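Local atomic coordinates of Glyoxalase/bleomycin resistance protein/dioxygenase (Nostoc punctiforme PCC 73102, PDB entry 3KOL), a protein that binds cobalt in this crystal structure and probably acts as a metal-dependent enzyme of the glyoxalase/dioxygenase superfamily. Residues H21-N26 and T73-F78. Residues are numbered along the deposited sequence; the frame is centred on the assembly and turned at random.
With CO (cobalt (II) ion), chain C.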
# COMPACT_ATOMS: atom_id res chain seq x y z
N HIS A 21 -6.32 3.43 5.23
CA HIS A 21 -6.93 4.68 4.79
C HIS A 21 -6.38 5.11 3.44
O HIS A 21 -7.13 5.53 2.56
CB HIS A 21 -6.70 5.76 5.86
CG HIS A 21 -7.41 7.05 5.57
ND1 HIS A 21 -6.91 8.00 4.71
CD2 HIS A 21 -8.60 7.53 6.00
CE1 HIS A 21 -7.75 9.01 4.63
NE2 HIS A 21 -8.79 8.75 5.40
N HIS A 22 -5.06 5.01 3.27
CA HIS A 22 -4.44 5.36 2.00
C HIS A 22 -3.02 4.82 1.89
O HIS A 22 -2.38 4.51 2.89
CB HIS A 22 -4.43 6.88 1.77
CG HIS A 22 -3.64 7.67 2.78
ND1 HIS A 22 -4.20 8.17 3.94
CD2 HIS A 22 -2.36 8.10 2.78
CE1 HIS A 22 -3.30 8.88 4.60
NE2 HIS A 22 -2.17 8.85 3.91
N ILE A 23 -2.55 4.67 0.65
CA ILE A 23 -1.18 4.25 0.39
C ILE A 23 -0.65 5.40 -0.45
O ILE A 23 -1.30 5.83 -1.42
CB ILE A 23 -1.09 2.93 -0.41
CG1 ILE A 23 0.38 2.63 -0.72
CG2 ILE A 23 -1.90 3.02 -1.69
CD1 ILE A 23 0.61 1.27 -1.31
N ALA A 24 0.50 5.94 -0.07
CA ALA A 24 1.07 7.07 -0.79
C ALA A 24 2.28 6.66 -1.61
O ALA A 24 3.10 5.86 -1.16
CB ALA A 24 1.45 8.17 0.19
N LEU A 25 2.37 7.21 -2.81
CA LEU A 25 3.47 6.95 -3.71
C LEU A 25 4.08 8.28 -4.12
O LEU A 25 3.38 9.28 -4.24
CB LEU A 25 2.98 6.23 -4.98
CG LEU A 25 2.15 4.94 -4.89
CD1 LEU A 25 1.87 4.43 -6.31
CD2 LEU A 25 2.89 3.88 -4.09
N ASN A 26 5.40 8.28 -4.32
CA ASN A 26 6.09 9.48 -4.80
C ASN A 26 6.30 9.22 -6.28
O ASN A 26 6.78 8.16 -6.66
CB ASN A 26 7.46 9.64 -4.13
CG ASN A 26 7.35 10.02 -2.68
OD1 ASN A 26 6.42 10.74 -2.29
ND2 ASN A 26 8.29 9.56 -1.87
N THR A 73 -10.78 3.23 -0.43
CA THR A 73 -9.33 3.28 -0.21
C THR A 73 -8.72 4.32 -1.14
O THR A 73 -9.02 4.37 -2.33
CB THR A 73 -8.66 1.92 -0.47
OG1 THR A 73 -9.30 0.92 0.32
CG2 THR A 73 -7.18 1.98 -0.09
N ILE A 74 -7.83 5.15 -0.58
CA ILE A 74 -7.20 6.20 -1.35
C ILE A 74 -5.77 5.92 -1.76
O ILE A 74 -4.98 5.34 -1.00
CB ILE A 74 -7.20 7.53 -0.55
CG1 ILE A 74 -8.63 7.94 -0.24
CG2 ILE A 74 -6.49 8.63 -1.36
CD1 ILE A 74 -8.75 9.09 0.77
N LEU A 75 -5.43 6.34 -2.98
CA LEU A 75 -4.08 6.21 -3.51
C LEU A 75 -3.62 7.65 -3.68
O LEU A 75 -4.18 8.39 -4.49
CB LEU A 75 -4.07 5.51 -4.88
CG LEU A 75 -2.72 5.47 -5.59
CD1 LEU A 75 -1.75 4.61 -4.78
CD2 LEU A 75 -2.88 4.89 -7.00
N ASP A 76 -2.64 8.07 -2.88
CA ASP A 76 -2.12 9.43 -2.97
C ASP A 76 -0.87 9.44 -3.82
O ASP A 76 0.01 8.60 -3.65
CB ASP A 76 -1.73 9.99 -1.59
CG ASP A 76 -2.92 10.27 -0.70
OD1 ASP A 76 -4.00 10.62 -1.21
OD2 ASP A 76 -2.75 10.16 0.54
N LEU A 77 -0.80 10.39 -4.75
CA LEU A 77 0.37 10.52 -5.60
C LEU A 77 1.00 11.86 -5.24
O LEU A 77 0.33 12.90 -5.30
CB LEU A 77 -0.02 10.50 -7.07
CG LEU A 77 -0.77 9.26 -7.56
CD1 LEU A 77 -1.03 9.40 -9.05
CD2 LEU A 77 0.05 8.00 -7.28
N PHE A 78 2.26 11.83 -4.84
CA PHE A 78 2.99 13.03 -4.47
C PHE A 78 4.03 13.32 -5.54
O PHE A 78 4.93 12.53 -5.77
CB PHE A 78 3.69 12.82 -3.12
CG PHE A 78 2.75 12.87 -1.95
CD1 PHE A 78 2.42 14.09 -1.36
CD2 PHE A 78 2.16 11.71 -1.45
CE1 PHE A 78 1.52 14.15 -0.30
CE2 PHE A 78 1.26 11.76 -0.38
CZ PHE A 78 0.94 12.98 0.19
CO CO C . -0.54 10.20 4.53
O HOH W 1 -0.71 11.45 2.72
O HOH W 2 -1.96 11.67 5.39
O HOH W 3 0.66 11.79 4.95
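Strands 21-26 and 74-78 run parallel as neighbours, their axes 4.7 Å apart at closest, joined by five backbone hydrogen bonds from Ile74 N to His21 O through to Phe78 N to Leu25 O. On the metal-facing side, NE2 of His22 binds the cobalt ion at 2.2 Å. At the other ring nitrogen, ND1 donates an almost straight hydrogen bond to ND1 of His21 (2.8 Å, 172°), which helps fix the rotation of the liganding ring. Asp76 comes up obliquely beside that imidazole, its carboxylate plane turned 47° from the ring and OD2 lying 3.1 Å from His22 CD2. The same OD2 accepts a long hydrogen bond (3.3 Å from OD2 to the water oxygen) from a cobalt-bound water, a second-shell tie to the metal. Farther along this face, Ala24 CB meets the edge of the Phe78 ring at CE2, 3.6 Å away. On the reverse face, Leu75 CD1 packs tightly on Ile23 CG2 (3.5 Å) and also touches Leu25, whose CD1 reaches Leu77 CD2; helix 30-40 packs against these leucines. Three waters, with His99 and Glu147 of the second subunit, complete the cobalt site, an intersubunit arrangement as in glyoxalase I-type members of the vicinal oxygen chelate fold, built from βαβββ modules.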